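Spindle assembly abnormal protein 6 homolog (Drosophila melanogaster, PDB 5AL7) is the central scaffolding protein of centrioles, forming homodimers that build the cartwheel and set its ninefold symmetry, and is required for centrosome duplication. Local coordinates at residues 14-19 with 161-166; 24-29 with 50-55; 60-65 with 74-79. The protein carries 1 engineered substitution. All coordinates share one frame; numbering follows the deposited sequence.

Contact 1: residues 14-19 with 161-166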
ATOM      1  N   SER A  14      14.971 -15.677  -0.436  1.00106.81           N
ATOM      2  CA  SER A  14      14.510 -15.559  -1.814  1.00 80.88           C
ATOM      3  C   SER A  14      15.003 -14.288  -2.439  1.00 56.43           C
ATOM      4  O   SER A  14      15.089 -13.251  -1.788  1.00 63.65           O
ATOM      5  CB  SER A  14      12.985 -15.589  -1.923  1.00 75.50           C
ATOM      6  OG  SER A  14      12.571 -15.541  -3.284  1.00 66.52           O
ATOM      7  N   ALA A  15      15.283 -14.386  -3.729  1.00 49.14           N
ATOM      8  CA  ALA A  15      15.805 -13.281  -4.494  1.00 52.72           C
ATOM      9  C   ALA A  15      14.800 -12.144  -4.535  1.00 55.60           C
ATOM     10  O   ALA A  15      13.626 -12.338  -4.879  1.00 46.14           O
ATOM     11  CB  ALA A  15      16.170 -13.736  -5.905  1.00 45.30           C
ATOM     12  N   LYS A  16      15.281 -10.963  -4.161  1.00 49.99           N
ATOM     13  CA  LYS A  16      14.511  -9.734  -4.230  1.00 51.06           C
ATOM     14  C   LYS A  16      15.096  -8.892  -5.339  1.00 42.98           C
ATOM     15  O   LYS A  16      16.311  -8.767  -5.444  1.00 52.25           O
ATOM     16  CB  LYS A  16      14.564  -8.974  -2.907  1.00 54.68           C
ATOM     17  CG  LYS A  16      14.014  -9.737  -1.741  1.00 47.46           C
ATOM     18  CD  LYS A  16      14.696  -9.308  -0.463  1.00 56.81           C
ATOM     19  CE  LYS A  16      14.450 -10.348   0.618  1.00 80.79           C
ATOM     20  NZ  LYS A  16      15.172 -11.633   0.342  1.00 85.31           N
ATOM     21  N   MET A  17      14.238  -8.345  -6.186  1.00 40.01           N
ATOM     22  CA  MET A  17      14.681  -7.470  -7.262  1.00 38.59           C
ATOM     23  C   MET A  17      14.881  -6.049  -6.731  1.00 43.78           C
ATOM     24  O   MET A  17      14.178  -5.123  -7.127  1.00 49.92           O
ATOM     25  CB  MET A  17      13.686  -7.504  -8.421  1.00 38.97           C
ATOM     26  CG  MET A  17      13.544  -8.893  -9.045  1.00 41.64           C
ATOM     27  SD  MET A  17      15.033  -9.515  -9.870  1.00 44.77           S
ATOM     28  CE  MET A  17      14.971  -8.570 -11.392  1.00 35.93           C
ATOM     29  N   ASP A  18      15.810  -5.907  -5.786  1.00 41.15           N
ATOM     30  CA  ASP A  18      16.131  -4.622  -5.176  1.00 34.09           C
ATOM     31  C   ASP A  18      17.374  -4.014  -5.830  1.00 39.15           C
ATOM     32  O   ASP A  18      18.429  -3.901  -5.197  1.00 39.92           O
ATOM     33  CB  ASP A  18      16.346  -4.789  -3.670  1.00 35.15           C
ATOM     34  CG  ASP A  18      16.197  -3.477  -2.901  1.00 49.18           C
ATOM     35  OD1 ASP A  18      15.979  -2.426  -3.555  1.00 47.69           O
ATOM     36  OD2 ASP A  18      16.301  -3.501  -1.645  1.00 48.91           O
ATOM     37  N   TYR A  19      17.259  -3.662  -7.108  1.00 37.38           N
ATOM     38  CA  TYR A  19      18.401  -3.145  -7.851  1.00 37.84           C
ATOM     39  C   TYR A  19      18.141  -1.740  -8.375  1.00 49.33           C
ATOM     40  O   TYR A  19      18.812  -1.282  -9.309  1.00 53.91           O
ATOM     41  CB  TYR A  19      18.768  -4.078  -9.009  1.00 32.43           C
ATOM     42  CG  TYR A  19      19.167  -5.453  -8.549  1.00 34.32           C
ATOM     43  CD1 TYR A  19      20.414  -5.683  -7.986  1.00 40.24           C
ATOM     44  CD2 TYR A  19      18.288  -6.531  -8.676  1.00 35.17           C
ATOM     45  CE1 TYR A  19      20.783  -6.947  -7.554  1.00 43.14           C
ATOM     46  CE2 TYR A  19      18.646  -7.797  -8.249  1.00 37.72           C
ATOM     47  CZ  TYR A  19      19.896  -7.998  -7.690  1.00 44.87           C
ATOM     48  OH  TYR A  19      20.260  -9.252  -7.262  1.00 48.62           O
ATOM     49  N   LEU A 161       8.063 -15.123   3.610  1.00 49.24           N
ATOM     50  CA  LEU A 161       7.479 -13.915   4.201  1.00 49.10           C
ATOM     51  C   LEU A 161       8.308 -12.662   4.033  1.00 40.83           C
ATOM     52  O   LEU A 161       7.770 -11.610   3.697  1.00 39.03           O
ATOM     53  CB  LEU A 161       7.208 -14.135   5.687  1.00 50.94           C
ATOM     54  CG  LEU A 161       5.741 -14.442   5.943  1.00 56.37           C
ATOM     55  CD1 LEU A 161       5.360 -15.780   5.287  1.00 50.10           C
ATOM     56  CD2 LEU A 161       5.470 -14.452   7.436  1.00 60.43           C
ATOM     57  N   ASN A 162       9.614 -12.769   4.221  1.00 35.50           N
ATOM     58  CA  ASN A 162      10.437 -11.579   4.116  1.00 38.43           C
ATOM     59  C   ASN A 162      10.300 -10.923   2.748  1.00 41.15           C
ATOM     60  O   ASN A 162      10.049  -9.712   2.648  1.00 46.53           O
ATOM     61  CB  ASN A 162      11.897 -11.899   4.389  1.00 47.65           C
ATOM     62  CG  ASN A 162      12.695 -10.654   4.717  1.00 75.10           C
ATOM     63  OD1 ASN A 162      13.576 -10.241   3.955  1.00 78.25           O
ATOM     64  ND2 ASN A 162      12.359 -10.021   5.843  1.00 80.47           N
ATOM     65  N   THR A 163      10.388 -11.743   1.705  1.00 40.07           N
ATOM     66  CA  THR A 163      10.323 -11.263   0.330  1.00 32.69           C
ATOM     67  C   THR A 163       8.957 -10.678   0.004  1.00 30.87           C
ATOM     68  O   THR A 163       8.846  -9.601  -0.605  1.00 27.25           O
ATOM     69  CB  THR A 163      10.609 -12.395  -0.651  1.00 42.41           C
ATOM     70  OG1 THR A 163      11.748 -13.143  -0.202  1.00 36.77           O
ATOM     71  CG2 THR A 163      10.832 -11.845  -2.052  1.00 25.07           C
ATOM     72  N   VAL A 164       7.916 -11.392   0.421  1.00 25.00           N
ATOM     73  CA  VAL A 164       6.553 -10.939   0.207  1.00 30.43           C
ATOM     74  C   VAL A 164       6.326  -9.580   0.835  1.00 28.99           C
ATOM     75  O   VAL A 164       5.770  -8.674   0.210  1.00 24.36           O
ATOM     76  CB  VAL A 164       5.537 -11.923   0.788  1.00 31.15           C
ATOM     77  CG1 VAL A 164       4.134 -11.405   0.587  1.00 23.82           C
ATOM     78  CG2 VAL A 164       5.688 -13.273   0.123  1.00 36.76           C
ATOM     79  N   LEU A 165       6.795  -9.447   2.071  1.00 31.48           N
ATOM     80  CA  LEU A 165       6.657  -8.215   2.830  1.00 27.13           C
ATOM     81  C   LEU A 165       7.389  -7.088   2.131  1.00 37.06           C
ATOM     82  O   LEU A 165       6.910  -5.954   2.115  1.00 27.35           O
ATOM     83  CB  LEU A 165       7.165  -8.428   4.255  1.00 28.83           C
ATOM     84  CG  LEU A 165       6.986  -7.298   5.263  1.00 45.92           C
ATOM     85  CD1 LEU A 165       5.560  -6.798   5.177  1.00 50.14           C
ATOM     86  CD2 LEU A 165       7.286  -7.824   6.662  1.00 31.96           C
ATOM     87  N   PHE A 166       8.531  -7.420   1.529  1.00 27.06           N
ATOM     88  CA  PHE A 166       9.294  -6.461   0.742  1.00 27.24           C
ATOM     89  C   PHE A 166       8.473  -5.929  -0.438  1.00 34.90           C
ATOM     90  O   PHE A 166       8.377  -4.710  -0.656  1.00 39.19           O
ATOM     91  CB  PHE A 166      10.587  -7.097   0.232  1.00 36.28           C
ATOM     92  CG  PHE A 166      11.309  -6.265  -0.796  1.00 37.54           C
ATOM     93  CD1 PHE A 166      12.108  -5.198  -0.401  1.00 29.85           C
ATOM     94  CD2 PHE A 166      11.172  -6.533  -2.155  1.00 40.53           C
ATOM     95  CE1 PHE A 166      12.765  -4.425  -1.343  1.00 32.98           C
ATOM     96  CE2 PHE A 166      11.821  -5.766  -3.097  1.00 40.48           C
ATOM     97  CZ  PHE A 166      12.620  -4.708  -2.693  1.00 39.57           C
TER
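Lys16 and Phe166 meet at the junction between the globular N-terminal head of SAS-6 and the long helix of its dimerising coiled coil. The helix begins at Leu161, and the loop 14-19, which runs ahead of the first strand of the head, packs against its first turns. Phe166 meets two residues of the loop. Its CG is anti to the backbone N (chi1 169°), which sends the ring out from the helix toward the loop, and Lys16 CB lies over one face of it, 4.1 Å above the plane and offset toward the rim. Asp18 reaches the far end of the same ring obliquely, with OD2 3.7 Å from Phe166 CE1 and the carboxylate turned 47° from the ring plane. Beyond CB, the lysine chain runs back over the helix: its CG sits 3.8 Å from Thr163 CG2, and its CE 3.5 Å from Asn162 OD1, Lys16 and Asn162 crossing at about a right angle. A bend at chi4 (69°) then swings NZ onto Ser14 O, a 2.7 Å hydrogen bond in the carbonyl plane that closes the loop on itself, though Ser14 is poorly ordered. In this head-to-stalk joint Leu161 and Leu165 take no part in the loop contact and pack on their counterparts in the second subunit, so one helix serves both the dimer and its own head. Met17 is the centre of an inverse gamma turn, bridged by a weak bond from Asp18 N to Lys16 O. Its side chain leads away from the helix to Leu60 and Gln62.

Contact 2: residues 24-29 with 50-55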
ATOM      1  N   VAL A  24      14.250  -3.343 -14.821  1.00 37.86           N
ATOM      2  CA  VAL A  24      13.555  -3.049 -16.065  1.00 41.05           C
ATOM      3  C   VAL A  24      12.269  -3.880 -16.159  1.00 37.11           C
ATOM      4  O   VAL A  24      12.307  -5.104 -16.034  1.00 34.84           O
ATOM      5  CB  VAL A  24      14.450  -3.358 -17.293  1.00 31.63           C
ATOM      6  CG1 VAL A  24      13.781  -2.887 -18.563  1.00 32.71           C
ATOM      7  CG2 VAL A  24      15.789  -2.696 -17.152  1.00 33.11           C
ATOM      8  N   ASN A  25      11.135  -3.223 -16.372  1.00 38.53           N
ATOM      9  CA  ASN A  25       9.873  -3.933 -16.568  1.00 45.66           C
ATOM     10  C   ASN A  25       9.795  -4.507 -17.972  1.00 51.39           C
ATOM     11  O   ASN A  25       9.552  -3.769 -18.928  1.00 50.54           O
ATOM     12  CB  ASN A  25       8.684  -3.013 -16.311  1.00 47.46           C
ATOM     13  CG  ASN A  25       8.110  -3.188 -14.931  1.00 55.30           C
ATOM     14  OD1 ASN A  25       7.354  -4.123 -14.676  1.00 75.34           O
ATOM     15  ND2 ASN A  25       8.484  -2.305 -14.022  1.00 48.11           N
ATOM     16  N   ILE A  26      10.008  -5.818 -18.107  1.00 49.73           N
ATOM     17  CA  ILE A  26      10.054  -6.421 -19.438  1.00 39.15           C
ATOM     18  C   ILE A  26       8.660  -6.478 -20.060  1.00 38.11           C
ATOM     19  O   ILE A  26       8.514  -6.634 -21.280  1.00 49.40           O
ATOM     20  CB  ILE A  26      10.689  -7.834 -19.410  1.00 27.46           C
ATOM     21  CG1 ILE A  26       9.915  -8.793 -18.531  1.00 44.81           C
ATOM     22  CG2 ILE A  26      12.111  -7.777 -18.916  1.00 31.57           C
ATOM     23  CD1 ILE A  26      10.125 -10.254 -18.907  1.00 41.94           C
ATOM     24  N   LEU A  27       7.646  -6.334 -19.208  1.00 31.52           N
ATOM     25  CA  LEU A  27       6.246  -6.331 -19.618  1.00 28.11           C
ATOM     26  C   LEU A  27       5.442  -5.585 -18.573  1.00 48.50           C
ATOM     27  O   LEU A  27       5.679  -5.759 -17.377  1.00 62.27           O
ATOM     28  CB  LEU A  27       5.721  -7.762 -19.773  1.00 48.46           C
ATOM     29  CG  LEU A  27       4.302  -7.954 -20.297  1.00 57.39           C
ATOM     30  CD1 LEU A  27       4.273  -7.714 -21.796  1.00 58.09           C
ATOM     31  CD2 LEU A  27       3.780  -9.340 -19.955  1.00 69.86           C
ATOM     32  N   PRO A  28       4.508  -4.727 -19.006  1.00 51.86           N
ATOM     33  CA  PRO A  28       3.693  -4.031 -18.008  1.00 50.30           C
ATOM     34  C   PRO A  28       2.851  -5.001 -17.181  1.00 58.91           C
ATOM     35  O   PRO A  28       2.315  -5.973 -17.725  1.00 63.20           O
ATOM     36  CB  PRO A  28       2.801  -3.112 -18.856  1.00 44.42           C
ATOM     37  CG  PRO A  28       2.777  -3.732 -20.191  1.00 57.38           C
ATOM     38  CD  PRO A  28       4.139  -4.344 -20.377  1.00 61.62           C
ATOM     39  N   SER A  29       2.770  -4.732 -15.879  1.00 71.11           N
ATOM     40  CA  SER A  29       2.017  -5.553 -14.932  1.00 74.57           C
ATOM     41  C   SER A  29       0.576  -5.730 -15.395  1.00 64.50           C
ATOM     42  O   SER A  29      -0.099  -4.750 -15.724  1.00 55.50           O
ATOM     43  CB  SER A  29       2.033  -4.926 -13.539  1.00 77.70           C
ATOM     44  OG  SER A  29       3.357  -4.704 -13.101  1.00 93.05           O
ATOM     45  N   LEU A  50       0.412 -10.480 -12.818  1.00 32.46           N
ATOM     46  CA  LEU A  50       1.765 -10.831 -13.202  1.00 37.52           C
ATOM     47  C   LEU A  50       2.662  -9.614 -13.352  1.00 21.45           C
ATOM     48  O   LEU A  50       2.286  -8.596 -13.962  1.00 30.16           O
ATOM     49  CB  LEU A  50       1.764 -11.645 -14.487  1.00 44.72           C
ATOM     50  CG  LEU A  50       3.126 -12.303 -14.706  1.00 59.27           C
ATOM     51  CD1 LEU A  50       2.903 -13.728 -15.149  1.00 71.08           C
ATOM     52  CD2 LEU A  50       3.954 -11.556 -15.738  1.00 53.10           C
ATOM     53  N   TYR A  51       3.845  -9.760 -12.761  1.00 29.84           N
ATOM     54  CA  TYR A  51       4.923  -8.784 -12.756  1.00 34.50           C
ATOM     55  C   TYR A  51       6.162  -9.389 -13.395  1.00 33.50           C
ATOM     56  O   TYR A  51       6.737 -10.327 -12.848  1.00 35.35           O
ATOM     57  CB  TYR A  51       5.287  -8.368 -11.329  1.00 21.35           C
ATOM     58  CG  TYR A  51       4.159  -7.828 -10.503  1.00 28.78           C
ATOM     59  CD1 TYR A  51       3.353  -8.674  -9.746  1.00 38.54           C
ATOM     60  CD2 TYR A  51       3.904  -6.468 -10.462  1.00 31.83           C
ATOM     61  CE1 TYR A  51       2.317  -8.166  -8.972  1.00 38.94           C
ATOM     62  CE2 TYR A  51       2.876  -5.954  -9.694  1.00 36.28           C
ATOM     63  CZ  TYR A  51       2.089  -6.803  -8.953  1.00 31.76           C
ATOM     64  OH  TYR A  51       1.069  -6.279  -8.197  1.00 36.11           O
ATOM     65  N   ALA A  52       6.611  -8.846 -14.517  1.00 28.66           N
ATOM     66  CA  ALA A  52       7.781  -9.420 -15.174  1.00 33.87           C
ATOM     67  C   ALA A  52       8.925  -8.411 -15.263  1.00 35.76           C
ATOM     68  O   ALA A  52       8.801  -7.386 -15.949  1.00 45.13           O
ATOM     69  CB  ALA A  52       7.400  -9.938 -16.567  1.00 28.52           C
ATOM     70  N   GLU A  53      10.038  -8.673 -14.578  1.00 34.97           N
ATOM     71  CA  GLU A  53      11.135  -7.694 -14.646  1.00 36.36           C
ATOM     72  C   GLU A  53      12.534  -8.323 -14.649  1.00 30.76           C
ATOM     73  O   GLU A  53      12.748  -9.397 -14.080  1.00 36.98           O
ATOM     74  CB  GLU A  53      11.007  -6.687 -13.492  1.00 38.02           C
ATOM     75  CG  GLU A  53      10.945  -7.291 -12.090  1.00 50.74           C
ATOM     76  CD  GLU A  53      10.383  -6.330 -11.032  1.00 54.59           C
ATOM     77  OE1 GLU A  53       9.516  -5.487 -11.368  1.00 49.35           O
ATOM     78  OE2 GLU A  53      10.813  -6.416  -9.861  1.00 51.92           O
ATOM     79  N   ARG A  54      13.483  -7.639 -15.284  1.00 25.90           N
ATOM     80  CA  ARG A  54      14.872  -8.115 -15.348  1.00 39.76           C
ATOM     81  C   ARG A  54      15.888  -7.048 -14.876  1.00 32.50           C
ATOM     82  O   ARG A  54      15.552  -5.884 -14.677  1.00 28.31           O
ATOM     83  CB  ARG A  54      15.228  -8.561 -16.769  1.00 34.89           C
ATOM     84  CG  ARG A  54      15.556  -7.402 -17.690  1.00 41.57           C
ATOM     85  CD  ARG A  54      16.127  -7.835 -19.034  1.00 67.15           C
ATOM     86  NE  ARG A  54      16.572  -6.663 -19.789  1.00 90.03           N
ATOM     87  CZ  ARG A  54      15.850  -6.052 -20.726  1.00 91.65           C
ATOM     88  NH1 ARG A  54      14.652  -6.520 -21.059  1.00 81.76           N
ATOM     89  NH2 ARG A  54      16.337  -4.980 -21.345  1.00 91.33           N
ATOM     90  N   VAL A  55      17.138  -7.457 -14.707  1.00 29.83           N
ATOM     91  CA  VAL A  55      18.202  -6.535 -14.332  1.00 31.27           C
ATOM     92  C   VAL A  55      19.000  -6.138 -15.581  1.00 35.65           C
ATOM     93  O   VAL A  55      19.286  -6.972 -16.438  1.00 48.31           O
ATOM     94  CB  VAL A  55      19.143  -7.162 -13.274  1.00 39.21           C
ATOM     95  CG1 VAL A  55      20.072  -6.130 -12.728  1.00 40.02           C
ATOM     96  CG2 VAL A  55      18.339  -7.751 -12.137  1.00 46.40           C
TER
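Ile26 has CG1 set between its backbone N and carbonyl carbon (chi1 60°), which brings that atom to 3.4 Å from Ala52 CB and leaves CG2 anti to the carbonyl carbon, facing Arg54. Arg54 has the corresponding setting at its own first torsion (chi1 80°), and from CG the chain runs extended to NE. Ile26 CG2 lies against this chain, 3.7 Å from Arg54 CG, and approaches the guanidinium obliquely near NH1. Val24 CG1 lies over one face of the same guanidinium, offset toward its rim, so two aliphatic groups bed the arginine. Val24 and Arg54 form an antiparallel hydrogen-bonded pair, with Val24 N to Arg54 O and Arg54 N to Val24 O both at 2.9 Å. Asn25 and Glu53 follow as a non-hydrogen-bonded pair whose side chains lie on the opposite face. Glu53 spends its OE2 on a salt bridge to Arg64 in the next strand. The chain then turns a corner at Ile26 and Leu27, and the bond from Ile26 N to Ala52 O is more bent, at 134°, with the donor tilted out of the carbonyl plane. Leu27 CB still rests near Ala52 CB, and its side chain continues to Leu108 of helix 97-113. Past the corner, Ser29 CA makes a CA-H...O contact of 3.2 Å with Leu50 O, and Ser29 OG comes obliquely to the Tyr51 ring, whose hydroxyl is hydrogen-bonded to Gln71. The contact thus spans the open end, away from the turn, of the first beta hairpin, strands 23-36 and 44-55, in the XRCC4-like head domain of the SAS-6 family.

Contact 3: residues 60-65 with 74-79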
ATOM      1  N   LEU A  60      19.534 -11.637 -15.177  1.00 29.45           N
ATOM      2  CA  LEU A  60      18.676 -12.010 -14.068  1.00 28.45           C
ATOM      3  C   LEU A  60      17.228 -11.666 -14.369  1.00 33.38           C
ATOM      4  O   LEU A  60      16.880 -10.503 -14.570  1.00 42.64           O
ATOM      5  CB  LEU A  60      19.132 -11.327 -12.784  1.00 30.79           C
ATOM      6  CG  LEU A  60      18.355 -11.721 -11.531  1.00 41.23           C
ATOM      7  CD1 LEU A  60      18.481 -13.213 -11.241  1.00 46.57           C
ATOM      8  CD2 LEU A  60      18.864 -10.916 -10.364  1.00 37.78           C
ATOM      9  N   LEU A  61      16.384 -12.686 -14.373  1.00 28.21           N
ATOM     10  CA  LEU A  61      14.972 -12.498 -14.664  1.00 36.82           C
ATOM     11  C   LEU A  61      14.097 -12.937 -13.502  1.00 33.02           C
ATOM     12  O   LEU A  61      14.307 -14.006 -12.919  1.00 30.17           O
ATOM     13  CB  LEU A  61      14.578 -13.281 -15.910  1.00 33.61           C
ATOM     14  CG  LEU A  61      13.078 -13.377 -16.190  1.00 24.86           C
ATOM     15  CD1 LEU A  61      12.522 -12.066 -16.729  1.00 39.25           C
ATOM     16  CD2 LEU A  61      12.807 -14.517 -17.131  1.00 24.03           C
ATOM     17  N   GLN A  62      13.114 -12.117 -13.160  1.00 22.73           N
ATOM     18  CA  GLN A  62      12.154 -12.549 -12.159  1.00 33.22           C
ATOM     19  C   GLN A  62      10.722 -12.333 -12.621  1.00 29.12           C
ATOM     20  O   GLN A  62      10.376 -11.268 -13.170  1.00 23.94           O
ATOM     21  CB  GLN A  62      12.370 -11.841 -10.827  1.00 37.60           C
ATOM     22  CG  GLN A  62      11.744 -12.603  -9.674  1.00 33.40           C
ATOM     23  CD  GLN A  62      11.680 -11.798  -8.412  1.00 31.23           C
ATOM     24  OE1 GLN A  62      10.953 -10.808  -8.341  1.00 36.03           O
ATOM     25  NE2 GLN A  62      12.419 -12.219  -7.397  1.00 40.35           N
ATOM     26  N   LEU A  63       9.919 -13.376 -12.431  1.00 20.84           N
ATOM     27  CA  LEU A  63       8.482 -13.342 -12.689  1.00 32.13           C
ATOM     28  C   LEU A  63       7.736 -13.517 -11.378  1.00 30.47           C
ATOM     29  O   LEU A  63       7.920 -14.515 -10.675  1.00 31.77           O
ATOM     30  CB  LEU A  63       8.048 -14.435 -13.669  1.00 20.62           C
ATOM     31  CG  LEU A  63       8.658 -14.499 -15.064  1.00 33.65           C
ATOM     32  CD1 LEU A  63       8.239 -15.781 -15.767  1.00 38.85           C
ATOM     33  CD2 LEU A  63       8.226 -13.304 -15.862  1.00 39.16           C
ATOM     34  N   ARG A  64       6.923 -12.533 -11.029  1.00 28.12           N
ATOM     35  CA  ARG A  64       6.120 -12.618  -9.820  1.00 35.48           C
ATOM     36  C   ARG A  64       4.654 -12.767 -10.148  1.00 33.34           C
ATOM     37  O   ARG A  64       4.102 -12.040 -10.977  1.00 40.44           O
ATOM     38  CB  ARG A  64       6.344 -11.394  -8.928  1.00 34.96           C
ATOM     39  CG  ARG A  64       7.639 -11.470  -8.141  1.00 32.02           C
ATOM     40  CD  ARG A  64       7.842 -10.245  -7.291  1.00 22.21           C
ATOM     41  NE  ARG A  64       8.340  -9.141  -8.099  1.00 21.46           N
ATOM     42  CZ  ARG A  64       7.629  -8.059  -8.375  1.00 36.54           C
ATOM     43  NH1 ARG A  64       6.404  -7.921  -7.865  1.00 36.97           N
ATOM     44  NH2 ARG A  64       8.155  -7.107  -9.135  1.00 26.32           N
ATOM     45  N   LEU A  65       4.029 -13.724  -9.479  1.00 25.44           N
ATOM     46  CA  LEU A  65       2.613 -13.996  -9.664  1.00 29.76           C
ATOM     47  C   LEU A  65       1.873 -13.825  -8.342  1.00 26.26           C
ATOM     48  O   LEU A  65       2.210 -14.479  -7.351  1.00 41.00           O
ATOM     49  CB  LEU A  65       2.435 -15.405 -10.213  1.00 39.66           C
ATOM     50  CG  LEU A  65       1.116 -15.816 -10.842  1.00 29.40           C
ATOM     51  CD1 LEU A  65       0.943 -15.151 -12.204  1.00 26.38           C
ATOM     52  CD2 LEU A  65       1.128 -17.319 -10.955  1.00 23.35           C
ATOM     53  N   MET A  74       1.945 -15.091  -2.923  1.00 20.61           N
ATOM     54  CA  MET A  74       2.935 -14.798  -3.952  1.00 20.12           C
ATOM     55  C   MET A  74       3.788 -15.987  -4.363  1.00 34.63           C
ATOM     56  O   MET A  74       4.293 -16.734  -3.523  1.00 40.42           O
ATOM     57  CB  MET A  74       3.837 -13.661  -3.476  1.00 42.24           C
ATOM     58  CG  MET A  74       4.594 -12.947  -4.573  1.00 46.81           C
ATOM     59  SD  MET A  74       5.465 -11.543  -3.882  1.00 32.22           S
ATOM     60  CE  MET A  74       4.102 -10.417  -3.613  1.00 30.40           C
ATOM     61  N   TYR A  75       3.977 -16.119  -5.672  1.00 35.21           N
ATOM     62  CA  TYR A  75       4.765 -17.201  -6.266  1.00 36.21           C
ATOM     63  C   TYR A  75       5.805 -16.576  -7.161  1.00 30.61           C
ATOM     64  O   TYR A  75       5.483 -15.720  -7.991  1.00 27.02           O
ATOM     65  CB  TYR A  75       3.875 -18.169  -7.052  1.00 27.29           C
ATOM     66  CG  TYR A  75       2.697 -18.629  -6.241  1.00 20.35           C
ATOM     67  CD1 TYR A  75       2.805 -19.703  -5.367  1.00 28.14           C
ATOM     68  CD2 TYR A  75       1.489 -17.960  -6.313  1.00 20.12           C
ATOM     69  CE1 TYR A  75       1.710 -20.124  -4.606  1.00 30.88           C
ATOM     70  CE2 TYR A  75       0.398 -18.371  -5.557  1.00 30.05           C
ATOM     71  CZ  TYR A  75       0.512 -19.450  -4.709  1.00 27.57           C
ATOM     72  OH  TYR A  75      -0.570 -19.836  -3.955  1.00 36.31           O
ATOM     73  N   ILE A  76       7.063 -16.926  -6.927  1.00 23.33           N
ATOM     74  CA  ILE A  76       8.159 -16.251  -7.602  1.00 23.82           C
ATOM     75  C   ILE A  76       9.011 -17.217  -8.395  1.00 29.56           C
ATOM     76  O   ILE A  76       9.375 -18.279  -7.889  1.00 21.11           O
ATOM     77  CB  ILE A  76       9.056 -15.503  -6.597  1.00 23.39           C
ATOM     78  CG1 ILE A  76       8.245 -14.445  -5.855  1.00 39.40           C
ATOM     79  CG2 ILE A  76      10.246 -14.882  -7.303  1.00 27.08           C
ATOM     80  CD1 ILE A  76       9.053 -13.619  -4.895  1.00 50.14           C
ATOM     81  N   THR A  77       9.320 -16.836  -9.634  1.00 27.49           N
ATOM     82  CA  THR A  77      10.284 -17.556 -10.464  1.00 22.99           C
ATOM     83  C   THR A  77      11.494 -16.689 -10.780  1.00 24.83           C
ATOM     84  O   THR A  77      11.374 -15.626 -11.402  1.00 25.85           O
ATOM     85  CB  THR A  77       9.652 -18.025 -11.783  1.00 29.63           C
ATOM     86  OG1 THR A  77       8.749 -19.104 -11.514  1.00 52.75           O
ATOM     87  CG2 THR A  77      10.711 -18.530 -12.713  1.00 27.33           C
ATOM     88  N   THR A  78      12.669 -17.132 -10.353  1.00 33.26           N
ATOM     89  CA  THR A  78      13.881 -16.358 -10.614  1.00 29.06           C
ATOM     90  C   THR A  78      14.911 -17.170 -11.379  1.00 27.04           C
ATOM     91  O   THR A  78      15.420 -18.172 -10.881  1.00 32.58           O
ATOM     92  CB  THR A  78      14.527 -15.848  -9.308  1.00 36.38           C
ATOM     93  OG1 THR A  78      13.518 -15.288  -8.454  1.00 39.28           O
ATOM     94  CG2 THR A  78      15.579 -14.792  -9.623  1.00 28.52           C
ATOM     95  N   VAL A  79      15.225 -16.737 -12.594  1.00 34.34           N
ATOM     96  CA  VAL A  79      16.211 -17.448 -13.401  1.00 45.71           C
ATOM     97  C   VAL A  79      17.392 -16.533 -13.744  1.00 41.08           C
ATOM     98  O   VAL A  79      17.216 -15.441 -14.285  1.00 37.07           O
ATOM     99  CB  VAL A  79      15.580 -18.047 -14.704  1.00 47.12           C
ATOM    100  CG1 VAL A  79      14.581 -17.094 -15.337  1.00 42.40           C
ATOM    101  CG2 VAL A  79      16.671 -18.464 -15.694  1.00 31.03           C
TER
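Gln62 NE2 is held by two weak hydrogen bonds, one to Thr78 OG1 across the strands at 3.4 Å and the other to Ala15 O in the N-terminal loop. CG is anti to the backbone N (chi1 -160°), and the chain beyond it is extended, crossing obliquely over Thr78 and laying its amide against Ile76 CG2. The amide's other end, OE1, accepts a weak bond of 3.1 Å from Arg64 NE, meeting the guanidinium at its edge and in its plane. Arg64 is further fixed by a salt bridge from NH2 to Glu53 and by a cation-pi contact with Tyr167; polar contacts, the hydrogen bonds among them weak, thus run over the face carrying Gln62, Arg64, Ile76 and Thr78. The aliphatic part of the arginine lies beside Ile76, both pointing the same way, with Arg64 CG 3.8 Å from Ile76 CG1. The face on the other side is mostly apolar: Leu61 CD2 touches Val79 CG1 at 3.6 Å, and Leu65 CB comes to 4.4 Å from Tyr75 CB. Six backbone bonds join the strands in regular antiparallel register, two each for the pairs Leu61-Val79, Leu63-Thr77 and Leu65-Tyr75. CA-H...O contacts interleave with them, such as Gln62 CA to Thr77 O. The axes of segments 60-65 and 74-79 approach to 4.7 Å, their directions 168° apart, close to antiparallel. This hairpin sits within the sheet, between strands 44-55 and 149-158; helix 97-113 packs Phe100 against Leu61 and Val79 and Leu108 against Leu63, while the N-terminal loop lies over Gln62 and Leu60.

Overall arrangement
Contacts 2 and 3 come in series along the chain and belong to the same sheet, their centres about 10 Å apart. Strands 44-55 and 60-67 are neighbours in it, and Ala52 packs on Leu63 between them. Contact 1 brackets both in sequence, bringing the loop before the first strand to the helix that follows the last. Its centre lies about 10 Å from that of contact 3, where Thr163 touches Ile76, and about 15 Å from that of contact 2, where Met17 touches Val55. The two hairpins supply four neighbouring strands of the head, which links dimers into the inner ring; contact 1 ties it to the coiled coil that mediates homodimerisation.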